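Local coordinates for protein probable hydrolase (Pseudomonas aeruginosa, PDB 7AL6) that is of unknown function but adopts an alpha/beta hydrolase fold and is probably a hydrolase, possibly a lipolytic one, at residues Gln4-Val8 / Ala18-Phe22; Leu33-Asp38 / Gly100-Gly104; Leu46-Leu50 / Val276-Ala281; Gly62-His68 / Arg200-Leu205; Arg121-Ile125 / Phe280-Arg286. Residues are numbered along the deposited sequence.

How the contacts relate
The contacts trace an alpha/beta hydrolase from one edge of its eight-stranded sheet through the centre to its C-terminal helix. Contact 1 is the N-terminal hairpin at the sheet edge, and its A18 meets S66 of contact 4. The centre of contact 2 is about 2 Å from that of the chain; it touches contact 4 through H63 and contact 5, since strands 96-101 and 119-125 are sheet neighbours. Contacts 3 and 5, centres 8 Å apart, share F280 and A281 on helix 270-284; contact 4 lies on the opposite side of the chain's centre. Contact 1 closes before the others open, whereas contact 3 spans L46 to A281, bringing the C-terminal helix onto an early loop.

Contact 1: Gln4-Val8 / Ala18-Phe22; sequences QVEEV and AAHLF
The N-terminal beta hairpin, built from strands 7-11 and 16-22, forms one edge of the central alpha/beta hydrolase sheet, and this contact holds its open end together. The strands run antiparallel: V8 and A19 are a hydrogen-bonded pair (CA-CA 5.6 Å), E7 and H20 a non-hydrogen-bonded one (CA-CA 4.7 Å). Both backbones are extended, except that E6 turns to phi/psi -120/-26 just before its strand. At A18 the pairing begins with a CA-H...O contact, its CA 3.5 Å from V8 O. A19 then closes a two-bond ring, A19 N to V8 O and V8 N to A19 O, each 3.1 Å. On the face of V8 and A19, V56 of strand 53-58 lies against A19, and L190 of the second subunit packs on V8. H20, chi1 t, stands on the same sheet face as E7; its ND1 donates to E7 OE2 at 3.1 Å, while E6 O sits over the imidazole face. E7 is chi1 t, chi2 p, and its carboxylate also forms a salt bridge with R188, so the histidine shares an anion that already has a cation. L21 N donates to E6 O at 2.8 Å, continuing the ladder beyond the regular strand. The L21 side chain (m, t) reaches across between V5 and V8, placing CD1 3.8 Å from V8 CG1 and 3.7 Å from V5 O.

Contact 2: Leu33-Asp38 / Gly100-Gly104; sequences LHGWLD and GHSMG
This buried contact, part backbone and part side chain, sits at the C-terminal ends of the central parallel strands 28-33 and 96-101, the latter turning into helix 103-114. L33 pairs in parallel with G100 (CA-CA 4.6 Å), and H101 N donates to L33 O at 2.9 Å. G35 to D38 form a type II turn, closed by D38 N to G35 O at 3.1 Å; H34, chi1 p, places its ND1 to donate to the same G35 O at 2.8 Å. S102 takes the strained phi/psi 53/-121 at the N-cap position, and the G-H-S-M-G sequence fits a nucleophile elbow, the hallmark turn of alpha/beta hydrolases. S102 OG is hydrogen-bonded to H263 NE2, consistent with a Ser-His-Asp triad completed by D126. G104 lies so close that a CB there would clash with L33 O and H34 O. A water lies 2.9 Å from G35 N, 2.6 Å from D38 OD2 and 2.8 Å from H101 ND1; D38 also salt-bridges R170, and H101 NE2 bonds to H263 O. M103, chi1 and chi2 t, has SD 3.8 Å from W36 CB and 4.8 Å from the centroid of the W36 five-membered ring, an oblique Met-aromatic contact.

Contact 3: Leu46-Leu50 / Val276-Ala281; sequences LAPKL and VARVFA
A277, L50 and L46 carry this contact, which is apolar throughout, with no hydrogen bond between the segments. L46 CA lies 6.1 Å from A277 CA and L50 CA 5.8 Å from A281 CA. A277 points its methyl from the helix at loop residues 46-49, whose phi/psi are helical, with i to i+3 bonds K49 N to L46 O (3.0 Å) and L50 N to A47 O (3.1 Å). A277 CB lies 3.6 Å from K49 CB and 3.8 Å from L46 CD1. L46 (t, p) lays CD1 on A277, while CD2 reaches V276 CG1 at 3.8 Å and the edge of the F280 ring at 4.4 Å from F280 CD2. Segment 276-281 belongs to helix 270-284, the C-terminal helix of this alpha/beta hydrolase fold; F280 and V279 touch strand 229-234, so the loop between strands 28-33 and 53-58 packs on a helix that itself lies on the sheet. One turn further along the helix, at A281, L50 (m, t) drives CD2 between A277 and A281: L50 CD2 is 3.6 Å from A277 O, 4.0 Å from F280 CB and 4.0 Å from A281 CB. K49 leads its amine away to a salt bridge with E270.

Contact 4: Gly62-His68 / Arg200-Leu205; sequences GHGHSAH and RTDARL
R200 dominates, sending an extended side chain (chi1 to chi3 all t) into the bend of residues 62-68. R200 NH1 donates to G64 O at 3.0 Å, and both terminal nitrogens, R200 NH1 and R200 NH2, make weak hydrogen bonds to S66 O, each 2.9 Å. H63 to S66 forms a type II' turn, with G64 at phi/psi 53/-124 and S66 N bonded to H63 O at 3.0 Å; G62 N to A67 O, 3.1 Å, closes the wider loop. The charge is met by E16 of the second subunit, which forms a salt bridge with R200 NH2, so this arginine also takes part in the subunit interface. H68, chi1 m, lies flat on the guanidinium, centres 3.8 Å apart and planes at 14°. Beyond, a water links G62 O (3.0 Å), R200 O (3.2 Å) and T201 OG1 (2.6 Å). D202 faces H68, D202 OD2 lying 3.5 Å from H68 CB; this carboxylate also bonds to Y75 and salt-bridges R204. The packing ends with L205 CD1, 3.6 Å from G62 O and 3.8 Å from H63 CE1. D202 OD1 accepts from R204 N at 3.0 Å, an Asx turn leading into the 3-10 segment 203-205, in a loop that is joined here to the one after strand 53-58 of the alpha/beta hydrolase core.

Contact 5: Arg121-Ile125 / Phe280-Arg286; sequences RLALI and FAAFFAR
Strand 121-125 and helix 280-284 run almost antiparallel, their axes 168° apart in direction and 9.8 Å apart at closest approach, as befits a helix packed on a beta sheet in an alpha/beta hydrolase fold. R121 faces F284 (CA-CA 7.8 Å) and A123 faces F280 (CA-CA 6.7 Å). The strand has regular beta phi/psi; A123 and R121 point to the helix, L122 and L124 to the other side, where helix 103-114 packs on them. Three phenylalanines of the helix fill the gap. F280, chi1 m, lays its ring over A123: A123 CB is 3.6 Å from the ring centroid and only 12° off its normal, a CH-pi contact. Its edge meets I125, F280 CE2 lying 3.5 Å from I125 CG1. F283, chi1 t, swings to the strand backbone, with F283 CE2 3.4 Å from L122 O and 3.9 Å from R121 CB, while F284 puts CE2 3.7 Å from A123 CB. F280 and F283 also touch neighbouring strand 229-234. At the chain terminus, R121 (chi1 m) holds the carboxylate of R286, R121 NE donating to R286 O at 3.0 Å and R121 NH1 forming a salt bridge to R286 OXT at 3.1 Å.

Contact 1: Gln4-Val8 / Ala18-Phe22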
# COMPACT_ATOMS: atom_id res chain seq x y z
N GLN A 4 -30.98 -6.55 -12.04
CA GLN A 4 -29.92 -7.53 -11.83
C GLN A 4 -28.55 -6.85 -11.77
O GLN A 4 -28.35 -5.77 -12.32
CB GLN A 4 -29.92 -8.58 -12.95
CG GLN A 4 -29.09 -9.84 -12.62
CD GLN A 4 -29.43 -10.44 -11.25
OE1 GLN A 4 -28.54 -10.73 -10.43
NE2 GLN A 4 -30.73 -10.62 -10.99
N VAL A 5 -27.60 -7.50 -11.09
CA VAL A 5 -26.27 -6.94 -10.88
C VAL A 5 -25.38 -7.24 -12.08
O VAL A 5 -25.18 -8.41 -12.44
CB VAL A 5 -25.66 -7.49 -9.58
CG1 VAL A 5 -24.24 -6.91 -9.38
CG2 VAL A 5 -26.55 -7.14 -8.40
N GLU A 6 -24.79 -6.21 -12.66
CA GLU A 6 -24.01 -6.38 -13.88
C GLU A 6 -22.56 -5.97 -13.76
O GLU A 6 -21.77 -6.36 -14.62
CB GLU A 6 -24.61 -5.56 -15.03
CG GLU A 6 -26.10 -5.63 -15.15
CD GLU A 6 -26.59 -5.00 -16.44
OE1 GLU A 6 -27.47 -5.61 -17.08
OE2 GLU A 6 -26.07 -3.91 -16.81
N GLU A 7 -22.25 -5.07 -12.86
CA GLU A 7 -20.89 -4.54 -12.69
C GLU A 7 -20.52 -4.63 -11.22
O GLU A 7 -21.25 -4.11 -10.41
CB GLU A 7 -20.87 -3.13 -13.27
CG GLU A 7 -19.52 -2.51 -13.28
CD GLU A 7 -18.48 -3.18 -14.15
OE1 GLU A 7 -17.37 -3.27 -13.71
OE2 GLU A 7 -18.82 -3.62 -15.23
N VAL A 8 -19.39 -5.24 -10.91
CA VAL A 8 -18.95 -5.45 -9.51
C VAL A 8 -17.44 -5.32 -9.33
O VAL A 8 -16.72 -5.34 -10.29
CB VAL A 8 -19.39 -6.84 -9.03
CG1 VAL A 8 -20.89 -7.03 -9.12
CG2 VAL A 8 -18.67 -7.92 -9.80
N ALA A 18 -12.13 -5.46 -11.10
CA ALA A 18 -13.45 -5.18 -11.63
C ALA A 18 -13.88 -6.27 -12.59
O ALA A 18 -13.05 -6.88 -13.28
CB ALA A 18 -13.46 -3.83 -12.35
N ALA A 19 -15.19 -6.49 -12.67
CA ALA A 19 -15.74 -7.45 -13.62
C ALA A 19 -17.14 -7.05 -14.06
O ALA A 19 -17.90 -6.44 -13.29
CB ALA A 19 -15.83 -8.85 -13.04
N HIS A 20 -17.48 -7.39 -15.30
CA HIS A 20 -18.83 -7.29 -15.82
C HIS A 20 -19.43 -8.69 -15.82
O HIS A 20 -18.79 -9.65 -16.24
CB HIS A 20 -18.87 -6.69 -17.23
CG HIS A 20 -20.24 -6.20 -17.62
ND1 HIS A 20 -20.71 -4.96 -17.26
CD2 HIS A 20 -21.25 -6.81 -18.28
CE1 HIS A 20 -21.95 -4.81 -17.70
NE2 HIS A 20 -22.31 -5.93 -18.31
N LEU A 21 -20.67 -8.80 -15.35
CA LEU A 21 -21.36 -10.09 -15.18
C LEU A 21 -22.36 -10.31 -16.31
O LEU A 21 -23.20 -9.46 -16.51
CB LEU A 21 -22.07 -10.08 -13.83
CG LEU A 21 -21.19 -9.87 -12.62
CD1 LEU A 21 -22.00 -9.95 -11.34
CD2 LEU A 21 -20.04 -10.85 -12.59
N PHE A 22 -22.30 -11.44 -17.01
CA PHE A 22 -23.24 -11.76 -18.09
C PHE A 22 -23.93 -13.10 -17.83
O PHE A 22 -23.33 -13.97 -17.26
CB PHE A 22 -22.55 -11.94 -19.43
CG PHE A 22 -21.84 -10.74 -19.99
CD1 PHE A 22 -22.53 -9.82 -20.75
CD2 PHE A 22 -20.50 -10.56 -19.78
CE1 PHE A 22 -21.88 -8.73 -21.28
CE2 PHE A 22 -19.85 -9.46 -20.31
CZ PHE A 22 -20.55 -8.56 -21.06

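Contact 2: Leu33-Asp38 / Gly100-Gly104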
# COMPACT_ATOMS: atom_id res chain seq x y z
N LEU A 33 -11.35 -13.80 -20.04
CA LEU A 33 -10.09 -13.12 -19.88
C LEU A 33 -9.66 -12.45 -21.19
O LEU A 33 -9.61 -13.09 -22.25
CB LEU A 33 -9.02 -14.12 -19.42
CG LEU A 33 -9.35 -14.96 -18.18
CD1 LEU A 33 -8.13 -15.85 -17.90
CD2 LEU A 33 -9.63 -14.06 -17.00
N HIS A 34 -9.28 -11.15 -21.12
CA HIS A 34 -9.03 -10.34 -22.30
C HIS A 34 -7.53 -10.31 -22.64
O HIS A 34 -6.66 -10.83 -21.93
CB HIS A 34 -9.59 -8.92 -22.10
CG HIS A 34 -9.01 -8.19 -20.92
ND1 HIS A 34 -7.74 -7.67 -20.93
CD2 HIS A 34 -9.52 -7.93 -19.68
CE1 HIS A 34 -7.47 -7.13 -19.75
NE2 HIS A 34 -8.53 -7.28 -18.97
N GLY A 35 -7.23 -9.60 -23.72
CA GLY A 35 -5.89 -9.40 -24.28
C GLY A 35 -5.08 -8.34 -23.58
O GLY A 35 -5.62 -7.57 -22.83
N TRP A 36 -3.78 -8.32 -23.83
CA TRP A 36 -2.86 -7.34 -23.20
C TRP A 36 -3.30 -5.91 -23.58
O TRP A 36 -3.57 -5.71 -24.75
CB TRP A 36 -1.46 -7.67 -23.67
CG TRP A 36 -0.36 -6.84 -23.11
CD1 TRP A 36 0.09 -6.81 -21.84
CD2 TRP A 36 0.54 -6.03 -23.87
NE1 TRP A 36 1.18 -5.99 -21.74
CE2 TRP A 36 1.46 -5.48 -22.96
CE3 TRP A 36 0.60 -5.64 -25.21
CZ2 TRP A 36 2.45 -4.60 -23.37
CZ3 TRP A 36 1.59 -4.78 -25.61
CH2 TRP A 36 2.50 -4.27 -24.70
N LEU A 37 -3.46 -5.01 -22.61
CA LEU A 37 -3.88 -3.59 -22.72
C LEU A 37 -5.35 -3.46 -23.13
O LEU A 37 -5.76 -2.37 -23.37
CB LEU A 37 -2.98 -2.77 -23.65
CG LEU A 37 -1.48 -2.88 -23.42
CD1 LEU A 37 -0.71 -1.98 -24.35
CD2 LEU A 37 -1.10 -2.61 -21.99
N ASP A 38 -6.13 -4.53 -23.17
CA ASP A 38 -7.56 -4.43 -23.40
C ASP A 38 -8.28 -4.43 -22.05
O ASP A 38 -7.68 -4.05 -21.05
CB ASP A 38 -8.03 -5.57 -24.31
CG ASP A 38 -7.47 -5.47 -25.72
OD1 ASP A 38 -6.99 -4.37 -26.06
OD2 ASP A 38 -7.52 -6.47 -26.47
N GLY A 100 -10.84 -17.22 -23.18
CA GLY A 100 -9.70 -16.33 -23.21
C GLY A 100 -9.39 -15.82 -24.60
O GLY A 100 -9.42 -16.58 -25.56
N HIS A 101 -9.01 -14.54 -24.67
CA HIS A 101 -8.60 -13.91 -25.92
C HIS A 101 -7.14 -13.50 -25.81
O HIS A 101 -6.74 -12.81 -24.86
CB HIS A 101 -9.47 -12.70 -26.29
CG HIS A 101 -8.96 -11.97 -27.50
ND1 HIS A 101 -8.45 -10.69 -27.44
CD2 HIS A 101 -8.83 -12.37 -28.78
CE1 HIS A 101 -8.02 -10.34 -28.64
NE2 HIS A 101 -8.25 -11.34 -29.47
N SER A 102 -6.34 -13.96 -26.77
CA SER A 102 -4.93 -13.57 -26.89
C SER A 102 -4.17 -13.82 -25.59
O SER A 102 -4.06 -14.97 -25.15
CB SER A 102 -4.84 -12.12 -27.36
OG SER A 102 -3.54 -11.86 -27.82
N MET A 103 -3.56 -12.78 -25.00
CA MET A 103 -2.92 -12.99 -23.69
C MET A 103 -3.81 -13.75 -22.71
O MET A 103 -3.33 -14.52 -21.86
CB MET A 103 -2.53 -11.65 -23.04
CG MET A 103 -1.71 -11.83 -21.75
SD MET A 103 -1.28 -10.26 -20.91
CE MET A 103 -2.93 -9.79 -20.35
N GLY A 104 -5.10 -13.48 -22.75
CA GLY A 104 -6.01 -14.14 -21.83
C GLY A 104 -6.12 -15.62 -22.12
O GLY A 104 -6.42 -16.41 -21.20
O HOH W 1 -8.91 -8.51 -25.76

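Contact 3: Leu46-Leu50 / Val276-Ala281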
# COMPACT_ATOMS: atom_id res chain seq x y z
N LEU A 46 -19.57 -10.71 -27.83
CA LEU A 46 -19.59 -12.19 -27.69
C LEU A 46 -20.38 -12.71 -26.49
O LEU A 46 -21.24 -13.51 -26.71
CB LEU A 46 -18.15 -12.66 -27.59
CG LEU A 46 -17.97 -14.15 -27.44
CD1 LEU A 46 -18.83 -14.88 -28.44
CD2 LEU A 46 -16.52 -14.53 -27.57
N ALA A 47 -20.17 -12.18 -25.30
CA ALA A 47 -20.74 -12.73 -24.06
C ALA A 47 -22.27 -12.73 -24.13
O ALA A 47 -22.85 -13.71 -23.76
CB ALA A 47 -20.24 -12.01 -22.85
N PRO A 48 -22.97 -11.68 -24.59
CA PRO A 48 -24.42 -11.71 -24.61
C PRO A 48 -25.00 -12.81 -25.50
O PRO A 48 -26.08 -13.16 -25.29
CB PRO A 48 -24.80 -10.34 -25.17
CG PRO A 48 -23.62 -9.49 -24.89
CD PRO A 48 -22.44 -10.42 -25.04
N LYS A 49 -24.26 -13.25 -26.51
CA LYS A 49 -24.68 -14.29 -27.48
C LYS A 49 -24.52 -15.71 -26.91
O LYS A 49 -25.00 -16.62 -27.53
CB LYS A 49 -23.88 -14.13 -28.77
CG LYS A 49 -24.17 -12.86 -29.54
CD LYS A 49 -23.33 -12.71 -30.76
CE LYS A 49 -23.69 -11.49 -31.57
NZ LYS A 49 -23.64 -10.26 -30.77
N LEU A 50 -23.79 -15.89 -25.82
CA LEU A 50 -23.57 -17.23 -25.23
C LEU A 50 -24.58 -17.48 -24.11
O LEU A 50 -24.21 -17.38 -22.96
CB LEU A 50 -22.13 -17.31 -24.74
CG LEU A 50 -21.08 -17.26 -25.85
CD1 LEU A 50 -19.69 -17.19 -25.27
CD2 LEU A 50 -21.23 -18.45 -26.78
N VAL A 276 -17.97 -16.57 -33.89
CA VAL A 276 -17.34 -17.12 -32.69
C VAL A 276 -18.39 -17.68 -31.75
O VAL A 276 -18.25 -18.78 -31.21
CB VAL A 276 -16.45 -16.06 -32.01
CG1 VAL A 276 -15.91 -16.65 -30.70
CG2 VAL A 276 -15.32 -15.66 -32.96
N ALA A 277 -19.49 -16.95 -31.56
CA ALA A 277 -20.49 -17.41 -30.63
C ALA A 277 -21.06 -18.77 -31.03
O ALA A 277 -21.37 -19.61 -30.17
CB ALA A 277 -21.60 -16.36 -30.54
N ARG A 278 -21.28 -18.98 -32.34
CA ARG A 278 -21.84 -20.25 -32.77
C ARG A 278 -20.91 -21.38 -32.39
O ARG A 278 -21.35 -22.43 -31.90
CB ARG A 278 -22.07 -20.27 -34.28
CG ARG A 278 -23.33 -19.60 -34.74
CD ARG A 278 -23.30 -19.46 -36.28
NE ARG A 278 -24.36 -18.61 -36.83
CZ ARG A 278 -25.66 -18.75 -36.58
NH1 ARG A 278 -26.09 -19.76 -35.83
NH2 ARG A 278 -26.53 -17.91 -37.12
N VAL A 279 -19.62 -21.19 -32.60
CA VAL A 279 -18.61 -22.23 -32.28
C VAL A 279 -18.61 -22.54 -30.78
O VAL A 279 -18.82 -23.68 -30.44
CB VAL A 279 -17.22 -21.75 -32.72
CG1 VAL A 279 -16.12 -22.59 -32.10
CG2 VAL A 279 -17.08 -21.71 -34.23
N PHE A 280 -18.51 -21.52 -29.93
CA PHE A 280 -18.41 -21.66 -28.46
C PHE A 280 -19.73 -22.17 -27.86
O PHE A 280 -19.65 -22.94 -26.97
CB PHE A 280 -17.88 -20.37 -27.83
CG PHE A 280 -16.42 -20.13 -28.09
CD1 PHE A 280 -15.59 -21.17 -28.44
CD2 PHE A 280 -15.89 -18.86 -28.01
CE1 PHE A 280 -14.25 -20.95 -28.69
CE2 PHE A 280 -14.55 -18.64 -28.26
CZ PHE A 280 -13.74 -19.68 -28.60
N ALA A 281 -20.87 -21.74 -28.37
CA ALA A 281 -22.19 -22.16 -27.87
C ALA A 281 -22.34 -23.66 -28.07
O ALA A 281 -22.81 -24.31 -27.18
CB ALA A 281 -23.28 -21.39 -28.55

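Contact 4: Gly62-His68 / Arg200-Leu205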
# COMPACT_ATOMS: atom_id res chain seq x y z
N GLY A 62 -4.29 -3.78 -13.54
CA GLY A 62 -3.67 -2.71 -14.34
C GLY A 62 -4.40 -2.46 -15.65
O GLY A 62 -3.87 -1.74 -16.44
N HIS A 63 -5.57 -3.03 -15.85
CA HIS A 63 -6.38 -2.90 -17.08
C HIS A 63 -7.81 -2.48 -16.74
O HIS A 63 -8.22 -2.69 -15.64
CB HIS A 63 -6.45 -4.22 -17.86
CG HIS A 63 -5.17 -4.74 -18.42
ND1 HIS A 63 -4.20 -5.26 -17.64
CD2 HIS A 63 -4.74 -4.88 -19.68
CE1 HIS A 63 -3.22 -5.67 -18.39
NE2 HIS A 63 -3.52 -5.45 -19.63
N GLY A 64 -8.50 -1.86 -17.69
CA GLY A 64 -9.91 -1.50 -17.54
C GLY A 64 -10.15 -0.73 -16.27
O GLY A 64 -9.52 0.27 -16.03
N HIS A 65 -11.04 -1.24 -15.45
CA HIS A 65 -11.35 -0.60 -14.16
C HIS A 65 -10.79 -1.35 -12.95
O HIS A 65 -11.10 -1.00 -11.80
CB HIS A 65 -12.87 -0.41 -14.05
CG HIS A 65 -13.40 0.63 -15.01
ND1 HIS A 65 -14.74 0.78 -15.28
CD2 HIS A 65 -12.75 1.53 -15.78
CE1 HIS A 65 -14.90 1.75 -16.17
NE2 HIS A 65 -13.70 2.22 -16.49
N SER A 66 -9.94 -2.36 -13.17
CA SER A 66 -9.35 -3.09 -12.05
C SER A 66 -8.25 -2.25 -11.43
O SER A 66 -7.60 -1.45 -12.10
CB SER A 66 -8.79 -4.45 -12.51
OG SER A 66 -9.85 -5.41 -12.57
N ALA A 67 -7.97 -2.48 -10.16
CA ALA A 67 -6.88 -1.76 -9.54
C ALA A 67 -5.55 -2.11 -10.19
O ALA A 67 -5.37 -3.20 -10.74
CB ALA A 67 -6.84 -2.09 -8.05
N HIS A 68 -4.63 -1.15 -10.14
CA HIS A 68 -3.22 -1.43 -10.34
C HIS A 68 -2.67 -2.23 -9.16
O HIS A 68 -3.13 -2.10 -8.03
CB HIS A 68 -2.41 -0.13 -10.47
CG HIS A 68 -2.86 0.75 -11.58
ND1 HIS A 68 -3.01 0.29 -12.87
CD2 HIS A 68 -3.24 2.05 -11.59
CE1 HIS A 68 -3.45 1.27 -13.63
NE2 HIS A 68 -3.60 2.35 -12.88
N ARG A 200 -6.05 4.18 -19.65
CA ARG A 200 -5.63 3.81 -18.27
C ARG A 200 -4.70 2.62 -18.36
O ARG A 200 -5.07 1.63 -18.93
CB ARG A 200 -6.85 3.50 -17.40
CG ARG A 200 -6.50 3.08 -15.99
CD ARG A 200 -7.66 3.08 -15.02
NE ARG A 200 -7.20 2.69 -13.72
CZ ARG A 200 -6.96 1.44 -13.35
NH1 ARG A 200 -7.19 0.46 -14.19
NH2 ARG A 200 -6.51 1.19 -12.15
N THR A 201 -3.56 2.69 -17.71
CA THR A 201 -2.59 1.62 -17.83
C THR A 201 -1.53 1.77 -16.75
O THR A 201 -1.44 2.79 -16.06
CB THR A 201 -1.97 1.63 -19.24
OG1 THR A 201 -1.31 0.38 -19.49
CG2 THR A 201 -0.96 2.77 -19.37
N ASP A 202 -0.79 0.70 -16.54
CA ASP A 202 0.31 0.67 -15.59
C ASP A 202 1.58 0.61 -16.41
O ASP A 202 1.71 -0.24 -17.30
CB ASP A 202 0.16 -0.51 -14.65
CG ASP A 202 1.03 -0.42 -13.43
OD1 ASP A 202 2.25 -0.08 -13.53
OD2 ASP A 202 0.49 -0.76 -12.34
N ALA A 203 2.48 1.56 -16.18
CA ALA A 203 3.73 1.58 -16.92
C ALA A 203 4.52 0.30 -16.72
O ALA A 203 5.34 -0.05 -17.57
CB ALA A 203 4.56 2.78 -16.49
N ARG A 204 4.31 -0.42 -15.62
CA ARG A 204 5.02 -1.67 -15.44
C ARG A 204 4.65 -2.68 -16.52
O ARG A 204 5.40 -3.64 -16.74
CB ARG A 204 4.74 -2.26 -14.05
CG ARG A 204 5.36 -1.45 -12.90
CD ARG A 204 4.95 -2.06 -11.58
NE ARG A 204 3.65 -1.55 -11.16
CZ ARG A 204 3.07 -1.82 -10.00
NH1 ARG A 204 3.67 -2.63 -9.13
NH2 ARG A 204 1.89 -1.30 -9.73
N LEU A 205 3.49 -2.51 -17.16
CA LEU A 205 3.06 -3.44 -18.18
C LEU A 205 4.01 -3.44 -19.38
O LEU A 205 3.93 -4.35 -20.20
CB LEU A 205 1.65 -3.09 -18.67
CG LEU A 205 0.56 -3.43 -17.65
CD1 LEU A 205 -0.77 -2.86 -17.97
CD2 LEU A 205 0.44 -4.95 -17.49
O HOH W 2 -3.44 -1.12 -19.32

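Contact 5: Arg121-Ile125 / Phe280-Arg286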
# COMPACT_ATOMS: atom_id res chain seq x y z
N ARG A 121 -13.46 -26.64 -18.99
CA ARG A 121 -13.34 -26.42 -20.45
C ARG A 121 -12.52 -25.16 -20.76
O ARG A 121 -12.49 -24.27 -19.94
CB ARG A 121 -14.74 -26.28 -21.05
CG ARG A 121 -15.73 -27.37 -20.66
CD ARG A 121 -15.73 -28.52 -21.65
NE ARG A 121 -16.73 -29.55 -21.44
CZ ARG A 121 -16.58 -30.61 -20.67
NH1 ARG A 121 -17.53 -31.51 -20.60
NH2 ARG A 121 -15.48 -30.79 -19.96
N LEU A 122 -11.89 -25.10 -21.92
CA LEU A 122 -11.16 -23.90 -22.40
C LEU A 122 -11.73 -23.46 -23.75
O LEU A 122 -11.76 -24.28 -24.64
CB LEU A 122 -9.68 -24.22 -22.62
CG LEU A 122 -8.77 -24.29 -21.42
CD1 LEU A 122 -7.34 -24.06 -21.87
CD2 LEU A 122 -9.16 -23.29 -20.35
N ALA A 123 -12.15 -22.21 -23.90
CA ALA A 123 -12.55 -21.61 -25.18
C ALA A 123 -11.49 -20.54 -25.44
O ALA A 123 -11.39 -19.61 -24.66
CB ALA A 123 -13.95 -21.08 -25.13
N LEU A 124 -10.71 -20.70 -26.49
CA LEU A 124 -9.58 -19.83 -26.77
C LEU A 124 -9.82 -19.08 -28.08
O LEU A 124 -10.22 -19.69 -29.08
CB LEU A 124 -8.30 -20.62 -26.83
CG LEU A 124 -8.02 -21.57 -25.66
CD1 LEU A 124 -6.74 -22.32 -25.89
CD2 LEU A 124 -7.93 -20.80 -24.33
N ILE A 125 -9.56 -17.78 -28.07
CA ILE A 125 -9.67 -16.93 -29.28
C ILE A 125 -8.27 -16.44 -29.69
O ILE A 125 -7.73 -15.58 -29.01
CB ILE A 125 -10.64 -15.76 -29.09
CG1 ILE A 125 -12.01 -16.22 -28.60
CG2 ILE A 125 -10.76 -14.97 -30.38
CD1 ILE A 125 -12.91 -15.09 -28.20
N PHE A 280 -18.51 -21.52 -29.93
CA PHE A 280 -18.41 -21.66 -28.46
C PHE A 280 -19.73 -22.17 -27.86
O PHE A 280 -19.65 -22.94 -26.97
CB PHE A 280 -17.88 -20.37 -27.83
CG PHE A 280 -16.42 -20.13 -28.09
CD1 PHE A 280 -15.59 -21.17 -28.44
CD2 PHE A 280 -15.89 -18.86 -28.01
CE1 PHE A 280 -14.25 -20.95 -28.69
CE2 PHE A 280 -14.55 -18.64 -28.26
CZ PHE A 280 -13.74 -19.68 -28.60
N ALA A 281 -20.87 -21.74 -28.37
CA ALA A 281 -22.19 -22.16 -27.87
C ALA A 281 -22.34 -23.66 -28.07
O ALA A 281 -22.81 -24.31 -27.18
CB ALA A 281 -23.28 -21.39 -28.55
N ALA A 282 -21.91 -24.20 -29.20
CA ALA A 282 -21.97 -25.66 -29.39
C ALA A 282 -20.93 -26.37 -28.52
O ALA A 282 -21.23 -27.41 -27.93
CB ALA A 282 -21.76 -26.02 -30.86
N PHE A 283 -19.76 -25.79 -28.35
CA PHE A 283 -18.68 -26.39 -27.53
C PHE A 283 -19.12 -26.51 -26.06
O PHE A 283 -19.00 -27.57 -25.49
CB PHE A 283 -17.41 -25.57 -27.68
CG PHE A 283 -16.29 -25.99 -26.78
CD1 PHE A 283 -15.61 -27.17 -27.00
CD2 PHE A 283 -15.93 -25.22 -25.70
CE1 PHE A 283 -14.58 -27.55 -26.16
CE2 PHE A 283 -14.90 -25.60 -24.87
CZ PHE A 283 -14.23 -26.77 -25.10
N PHE A 284 -19.70 -25.45 -25.52
CA PHE A 284 -20.13 -25.35 -24.10
C PHE A 284 -21.31 -26.26 -23.81
O PHE A 284 -21.48 -26.59 -22.68
CB PHE A 284 -20.33 -23.90 -23.69
CG PHE A 284 -19.03 -23.26 -23.31
CD1 PHE A 284 -18.29 -23.75 -22.25
CD2 PHE A 284 -18.51 -22.21 -24.04
CE1 PHE A 284 -17.08 -23.19 -21.92
CE2 PHE A 284 -17.31 -21.64 -23.69
CZ PHE A 284 -16.59 -22.14 -22.64
N ALA A 285 -22.10 -26.60 -24.82
CA ALA A 285 -23.24 -27.53 -24.71
C ALA A 285 -22.74 -28.97 -24.50
O ALA A 285 -23.55 -29.78 -24.15
CB ALA A 285 -24.12 -27.42 -25.92
N ARG A 286 -21.47 -29.24 -24.71
CA ARG A 286 -20.86 -30.58 -24.53
C ARG A 286 -19.87 -30.56 -23.36
O ARG A 286 -19.29 -29.54 -23.09
CB ARG A 286 -20.10 -31.01 -25.79
CG ARG A 286 -20.94 -31.13 -27.04
CD ARG A 286 -20.12 -31.69 -28.17
NE ARG A 286 -19.52 -30.68 -29.01
CZ ARG A 286 -18.24 -30.36 -29.00
NH1 ARG A 286 -17.40 -30.94 -28.17
NH2 ARG A 286 -17.81 -29.44 -29.83
OXT ARG A 286 -19.71 -31.60 -22.76